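Local structure of BvnE (Penicillium brevicompactum, 6U9I) at residues A22-W25 and L26-M29; D31-P34 and D35-V38; S39-T42 and E43-T47. The protein probably catalyses a stereoselective semipinacol rearrangement in the fungal assembly of the brevianamides. All coordinates share one frame; numbering follows the deposited sequence. Where two conformers were deposited one is given.

Contact 1 of 3, residues A22-W25 and L26-M29; sequences AHRW and LSTM
Met-29 lays its CG over one face of the Trp-25 indole, 4.2 Å from the centroid of the six-membered ring and 15° off the ring normal, a CH-pi contact. Its SD follows more obliquely, 5.1 Å from the centroid of the five-membered ring, so the same chain also makes a Met-aromatic contact. Trp-25 CG, anti to the backbone N (chi1 -178°), and the bends of Met-29 at chi2 and chi3 bring the two side chains alongside each other. Leu-26 adds an apolar touch, CD2 to Trp-25 CZ3 at 3.9 Å. Trp-25 and Met-29 are four residues apart on the alpha-helix 14-31, whose inner face packs on the curved sheet: Trp-25 meets Met-99 and Leu-101 of strand 96-107 and Leu-80 of strand 78-82, consistent with an NTF2-like cone fold. Polar contacts run along the helix. Met-29 N donates to Trp-25 O at 3.0 Å. Arg-24 O is gripped twice, by Thr-28 N at 2.9 Å and by Ser-27 OG at 3.0 Å, both from the same face of its carbonyl plane. The guanidinium of Arg-24 turns elsewhere, NH1 bonding to Thr-127 O.

Contact 2 of 3, residues D31-P34 and D35-V38; sequences DFTP and DAMV
Thr-33 caps the short helix that follows it: OG1 accepts from Ala-36 N at 3.0 Å, with an N-H...O angle of 158°, the N-cap bond. The hydroxyl can do this because it sits between the backbone N and the carbonyl carbon (chi1 66°), turned over the first helical turn. One residue earlier Phe-32 has a positive phi of 56°, where the chain leaves the preceding helix and turns into the N-cap residue. The densest packing lies on the inner side, around Met-37. Its backbone N donates to Thr-33 O at 2.9 Å, almost in line with that carbonyl, and its CG rests against the same oxygen. Beyond CG the chain bends at chi3, so that CE reaches Phe-32 CD1 at 3.5 Å and SD stands 4.7 Å from the ring centroid, an oblique Met-aromatic contact in which the two side chains point the same way. The helix itself closes loosely, Val-38 N making a weak bond to Pro-34 O at 3.3 Å. The outer, solvent side is slacker. Asp-31 comes nearest the helix with CB, 3.7 Å from Ala-36 CB, and both Asp-31 and Thr-33 are exposed. Helix 61-74 lies against this turn, with Pro-34 on Lys-69 and Thr-72, Met-37 on Phe-68, and Asp-35 OD1 in a salt bridge to Arg-65 NH1, while the ring of Phe-32 stacks with Phe-78 at the start of strand 78-82.

Contact 3 of 3, residues S39-T42 and E43-T47; sequences SHRT and EECVT
Arg-41 spreads its guanidinium over Cys-45 and on to Thr-47; two conformers were modelled, and the geometry here is that of one. The bend of the arginine chain at chi3 (63°) helps carry the group over Cys-45 SG, which lies 3.4 Å above the centre of the guanidinium plane, filling one face without bonding to it. The N-H groups look elsewhere. NH2 donates to Thr-47 OG1 at 2.9 Å with an N-H...O angle of 156°, the oxygen tilted somewhat out of the guanidinium plane. A valine in place of Thr-47 would remove the hydroxyl that NH2 bonds to and would probably leave NH2 without this acceptor and the guanidinium freer to turn. NH1 makes a weak bond to Cys-45 O at 3.2 Å, and NE is taken by Asn-61 OD1. The backbone closes a type I beta turn from Thr-42 to Cys-45 at the corner leading into strand 45-50: Cys-45 N donates to Thr-42 O at 3.3 Å from well above the carbonyl plane (70°), and Asn-61 ND2 bonds to the same oxygen. Arg-41 O receives a water at 2.8 Å, which also donates to Glu-43 OE1 at 2.7 Å and bridges the exposed side of the turn. A hydroxyl, a peptide carbonyl and the amide of Asn-61 thus take N-H groups on different nitrogens of a buried guanidinium, which probably fixes its rotation.

Contacts 1, 2 and 3 follow one another along the chain, from helix 14-31 through helix 34-37 to the corner between strands 41-42 and 45-50. All are partly buried. Contact 1, centred about 8 Å from the chain centre against about 11 Å for the others, has four of eight touching residues buried and an apolar inner face. Contact 2, with two buried and three exposed, mixes sulfur-aromatic packing with helix capping; contact 3 sets buried Arg-41, Cys-45 and Thr-47 against an exposed turn and relies on polar bonds. Met-29 CE lies 3.9 Å from Met-37 CE, joining contacts 1 and 2. Helix 14-31 also touches contact 3, and helix 61-74 borders contacts 2 and 3.

Contact 1 of 3, residues A22-W25 and L26-M29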
loop_
_atom_site.group_PDB
_atom_site.type_symbol
_atom_site.label_atom_id
_atom_site.label_comp_id
_atom_site.label_asym_id
_atom_site.label_seq_id
_atom_site.Cartn_x
_atom_site.Cartn_y
_atom_site.Cartn_z
ATOM N N ALA A 22 -3.156 -13.988 8.435
ATOM C CA ALA A 22 -2.403 -12.741 8.331
ATOM C C ALA A 22 -1.724 -12.404 9.654
ATOM O O ALA A 22 -0.567 -11.961 9.677
ATOM C CB ALA A 22 -3.322 -11.594 7.897
ATOM N N HIS A 23 -2.419 -12.607 10.775
ATOM C CA HIS A 23 -1.766 -12.356 12.053
ATOM C C HIS A 23 -0.673 -13.374 12.327
ATOM O O HIS A 23 0.336 -13.037 12.957
ATOM C CB HIS A 23 -2.799 -12.334 13.179
ATOM C CG HIS A 23 -3.546 -11.036 13.268
ATOM N ND1 HIS A 23 -2.920 -9.838 13.547
ATOM C CD2 HIS A 23 -4.856 -10.743 13.092
ATOM C CE1 HIS A 23 -3.816 -8.866 13.544
ATOM N NE2 HIS A 23 -4.998 -9.387 13.269
ATOM N N ARG A 24 -0.835 -14.612 11.850
ATOM C CA ARG A 24 0.251 -15.573 11.991
ATOM C C ARG A 24 1.473 -15.126 11.210
ATOM O O ARG A 24 2.610 -15.283 11.674
ATOM C CB ARG A 24 -0.197 -16.965 11.544
ATOM C CG ARG A 24 0.895 -18.028 11.708
ATOM C CD ARG A 24 0.399 -19.379 11.235
ATOM N NE ARG A 24 -0.011 -19.307 9.833
ATOM C CZ ARG A 24 -0.564 -20.312 9.163
ATOM N NH1 ARG A 24 -0.910 -20.148 7.893
ATOM N NH2 ARG A 24 -0.770 -21.481 9.766
ATOM N N TRP A 25 1.258 -14.570 10.008
ATOM C CA TRP A 25 2.379 -14.057 9.232
ATOM C C TRP A 25 3.113 -12.959 9.997
ATOM O O TRP A 25 4.347 -12.939 10.036
ATOM C CB TRP A 25 1.880 -13.549 7.876
ATOM C CG TRP A 25 2.970 -13.034 6.992
ATOM C CD1 TRP A 25 3.832 -13.780 6.240
ATOM C CD2 TRP A 25 3.319 -11.657 6.763
ATOM N NE1 TRP A 25 4.697 -12.955 5.553
ATOM C CE2 TRP A 25 4.402 -11.649 5.859
ATOM C CE3 TRP A 25 2.818 -10.431 7.232
ATOM C CZ2 TRP A 25 5.000 -10.465 5.417
ATOM C CZ3 TRP A 25 3.420 -9.251 6.787
ATOM C CH2 TRP A 25 4.493 -9.282 5.890
ATOM N N LEU A 26 2.370 -12.044 10.624
ATOM C CA LEU A 26 3.009 -11.005 11.422
ATOM C C LEU A 26 3.780 -11.605 12.594
ATOM O O LEU A 26 4.899 -11.172 12.896
ATOM C CB LEU A 26 1.961 -10.024 11.952
ATOM C CG LEU A 26 1.380 -8.944 11.032
ATOM C CD1 LEU A 26 0.477 -8.039 11.862
ATOM C CD2 LEU A 26 2.466 -8.111 10.354
ATOM N N SER A 27 3.190 -12.587 13.281
ATOM C CA SER A 27 3.832 -13.095 14.489
ATOM C C SER A 27 5.097 -13.868 14.150
ATOM O O SER A 27 6.093 -13.781 14.879
ATOM C CB SER A 27 2.859 -13.963 15.289
ATOM O OG SER A 27 2.691 -15.215 14.657
ATOM N N THR A 28 5.094 -14.608 13.032
ATOM C CA THR A 28 6.314 -15.314 12.655
ATOM C C THR A 28 7.371 -14.345 12.145
ATOM O O THR A 28 8.570 -14.588 12.320
ATOM C CB THR A 28 6.022 -16.416 11.624
ATOM O OG1 THR A 28 5.407 -15.865 10.455
ATOM C CG2 THR A 28 5.088 -17.469 12.217
ATOM N N MET A 29 6.962 -13.232 11.532
ATOM C CA MET A 29 7.950 -12.215 11.195
ATOM C C MET A 29 8.620 -11.686 12.458
ATOM O O MET A 29 9.846 -11.530 12.502
ATOM C CB MET A 29 7.302 -11.072 10.409
ATOM C CG MET A 29 7.024 -11.415 8.932
ATOM S SD MET A 29 8.522 -11.715 7.976
ATOM C CE MET A 29 9.060 -10.044 7.633
#

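Contact 2 of 3, residues D31-P34 and D35-V38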
loop_
_atom_site.group_PDB
_atom_site.type_symbol
_atom_site.label_atom_id
_atom_site.label_comp_id
_atom_site.label_asym_id
_atom_site.label_seq_id
_atom_site.Cartn_x
_atom_site.Cartn_y
_atom_site.Cartn_z
ATOM N N ASP A 31 9.017 -13.266 15.200
ATOM C CA ASP A 31 9.926 -14.284 15.718
ATOM C C ASP A 31 11.340 -14.072 15.201
ATOM O O ASP A 31 12.309 -14.452 15.869
ATOM C CB ASP A 31 9.398 -15.674 15.360
ATOM C CG ASP A 31 8.164 -16.043 16.164
ATOM O OD1 ASP A 31 8.005 -15.522 17.298
ATOM O OD2 ASP A 31 7.357 -16.852 15.672
ATOM N N PHE A 32 11.474 -13.471 14.014
ATOM C CA PHE A 32 12.750 -12.945 13.521
ATOM C C PHE A 32 13.839 -14.014 13.490
ATOM O O PHE A 32 14.979 -13.780 13.897
ATOM C CB PHE A 32 13.197 -11.725 14.333
ATOM C CG PHE A 32 14.066 -10.766 13.556
ATOM C CD1 PHE A 32 13.626 -10.248 12.345
ATOM C CD2 PHE A 32 15.308 -10.380 14.037
ATOM C CE1 PHE A 32 14.420 -9.363 11.620
ATOM C CE2 PHE A 32 16.110 -9.493 13.317
ATOM C CZ PHE A 32 15.663 -8.987 12.112
ATOM N N THR A 33 13.480 -15.206 13.027
ATOM C CA THR A 33 14.472 -16.154 12.563
ATOM C C THR A 33 14.207 -16.401 11.089
ATOM O O THR A 33 13.054 -16.326 10.654
ATOM C CB THR A 33 14.421 -17.496 13.305
ATOM O OG1 THR A 33 13.183 -18.159 13.007
ATOM C CG2 THR A 33 14.535 -17.294 14.821
ATOM N N PRO A 34 15.236 -16.685 10.299
ATOM C CA PRO A 34 14.985 -16.997 8.881
ATOM C C PRO A 34 13.928 -18.062 8.686
ATOM O O PRO A 34 13.055 -17.920 7.818
ATOM C CB PRO A 34 16.364 -17.454 8.387
ATOM C CG PRO A 34 17.317 -16.636 9.213
ATOM C CD PRO A 34 16.675 -16.585 10.596
ATOM N N ASP A 35 13.961 -19.119 9.496
ATOM C CA ASP A 35 12.982 -20.184 9.345
ATOM C C ASP A 35 11.571 -19.678 9.601
ATOM O O ASP A 35 10.643 -19.989 8.846
ATOM C CB ASP A 35 13.313 -21.347 10.282
ATOM C CG ASP A 35 12.600 -22.622 9.890
ATOM O OD1 ASP A 35 12.892 -23.163 8.802
ATOM O OD2 ASP A 35 11.738 -23.085 10.662
ATOM N N ALA A 36 11.383 -18.885 10.657
ATOM C CA ALA A 36 10.038 -18.398 10.950
ATOM C C ALA A 36 9.563 -17.427 9.878
ATOM O O ALA A 36 8.374 -17.392 9.540
ATOM C CB ALA A 36 10.010 -17.728 12.324
ATOM N N MET A 37 10.475 -16.629 9.341
ATOM C CA MET A 37 10.118 -15.579 8.397
ATOM C C MET A 37 9.788 -16.093 7.002
ATOM O O MET A 37 9.317 -15.303 6.177
ATOM C CB MET A 37 11.251 -14.557 8.326
ATOM C CG MET A 37 11.456 -13.868 9.680
ATOM S SD MET A 37 12.979 -12.935 9.818
ATOM C CE MET A 37 12.440 -11.351 9.189
ATOM N N VAL A 38 10.027 -17.369 6.712
ATOM C CA VAL A 38 9.571 -17.972 5.466
ATOM C C VAL A 38 8.593 -19.119 5.723
ATOM O O VAL A 38 8.335 -19.921 4.838
ATOM C CB VAL A 38 10.761 -18.433 4.600
ATOM C CG1 VAL A 38 11.716 -17.262 4.336
ATOM C CG2 VAL A 38 11.493 -19.615 5.244
#

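Contact 3 of 3, residues S39-T42 and E43-T47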
loop_
_atom_site.group_PDB
_atom_site.type_symbol
_atom_site.label_atom_id
_atom_site.label_comp_id
_atom_site.label_asym_id
_atom_site.label_seq_id
_atom_site.Cartn_x
_atom_site.Cartn_y
_atom_site.Cartn_z
ATOM N N SER A 39 8.016 -19.194 6.921
ATOM C CA SER A 39 7.155 -20.320 7.245
ATOM C C SER A 39 5.749 -20.115 6.688
ATOM O O SER A 39 5.324 -18.992 6.403
ATOM C CB SER A 39 7.083 -20.530 8.762
ATOM O OG SER A 39 6.521 -19.398 9.397
ATOM N N HIS A 40 5.021 -21.234 6.551
ATOM C CA HIS A 40 3.612 -21.241 6.134
ATOM C C HIS A 40 3.416 -20.561 4.779
ATOM O O HIS A 40 2.498 -19.758 4.586
ATOM C CB HIS A 40 2.714 -20.597 7.192
ATOM C CG HIS A 40 2.863 -21.211 8.550
ATOM N ND1 HIS A 40 2.344 -22.447 8.863
ATOM C CD2 HIS A 40 3.498 -20.774 9.662
ATOM C CE1 HIS A 40 2.634 -22.737 10.120
ATOM N NE2 HIS A 40 3.340 -21.741 10.625
ATOM N N ARG A 41 4.289 -20.901 3.840
ATOM C CA ARG A 41 4.210 -20.429 2.467
ATOM C C ARG A 41 4.060 -21.625 1.537
ATOM O O ARG A 41 4.545 -22.722 1.838
ATOM C CB ARG A 41 5.460 -19.613 2.079
ATOM C CG ARG A 41 5.521 -18.209 2.691
ATOM C CD ARG A 41 6.926 -17.599 2.667
ATOM N NE ARG A 41 7.466 -17.391 1.320
ATOM C CZ ARG A 41 7.561 -16.211 0.703
ATOM N NH1 ARG A 41 8.083 -16.138 -0.520
ATOM N NH2 ARG A 41 7.145 -15.107 1.303
ATOM N N THR A 42 3.385 -21.412 0.411
ATOM C CA THR A 42 3.359 -22.439 -0.628
ATOM C C THR A 42 4.746 -22.584 -1.254
ATOM O O THR A 42 5.616 -21.726 -1.104
ATOM C CB THR A 42 2.354 -22.098 -1.727
ATOM O OG1 THR A 42 2.773 -20.889 -2.372
ATOM C CG2 THR A 42 0.958 -21.948 -1.176
ATOM N N GLU A 43 4.943 -23.672 -2.014
ATOM C CA GLU A 43 6.272 -23.909 -2.572
ATOM C C GLU A 43 6.662 -22.845 -3.592
ATOM O O GLU A 43 7.841 -22.495 -3.690
ATOM C CB GLU A 43 6.355 -25.308 -3.194
ATOM C CG GLU A 43 6.088 -26.430 -2.185
ATOM C CD GLU A 43 6.973 -26.331 -0.942
ATOM O OE1 GLU A 43 6.456 -26.554 0.178
ATOM O OE2 GLU A 43 8.185 -26.038 -1.083
ATOM N N GLU A 44 5.692 -22.293 -4.319
ATOM C CA GLU A 44 5.956 -21.327 -5.378
ATOM C C GLU A 44 5.846 -19.883 -4.911
ATOM O O GLU A 44 6.026 -18.968 -5.721
ATOM C CB GLU A 44 4.990 -21.559 -6.540
ATOM C CG GLU A 44 4.962 -22.992 -7.060
ATOM C CD GLU A 44 6.058 -23.271 -8.069
ATOM O OE1 GLU A 44 6.314 -22.396 -8.924
ATOM O OE2 GLU A 44 6.656 -24.370 -8.009
ATOM N N CYS A 45 5.577 -19.660 -3.628
ATOM C CA CYS A 45 5.395 -18.310 -3.101
ATOM C C CYS A 45 6.588 -17.403 -3.398
ATOM O O CYS A 45 7.744 -17.795 -3.234
ATOM C CB CYS A 45 5.167 -18.389 -1.592
ATOM S SG CYS A 45 4.596 -16.830 -0.873
ATOM N N VAL A 46 6.308 -16.166 -3.825
ATOM C CA VAL A 46 7.361 -15.160 -3.914
ATOM C C VAL A 46 6.959 -13.934 -3.106
ATOM O O VAL A 46 5.775 -13.658 -2.905
ATOM C CB VAL A 46 7.695 -14.744 -5.363
ATOM C CG1 VAL A 46 8.256 -15.934 -6.146
ATOM C CG2 VAL A 46 6.481 -14.170 -6.038
ATOM N N THR A 47 7.967 -13.213 -2.631
ATOM C CA THR A 47 7.806 -11.888 -2.056
ATOM C C THR A 47 8.237 -10.883 -3.115
ATOM O O THR A 47 9.344 -10.991 -3.662
ATOM C CB THR A 47 8.649 -11.741 -0.786
ATOM O OG1 THR A 47 8.087 -12.557 0.256
ATOM C CG2 THR A 47 8.688 -10.286 -0.327
HETATM O O HOH W 1 4.287 -25.489 1.455
#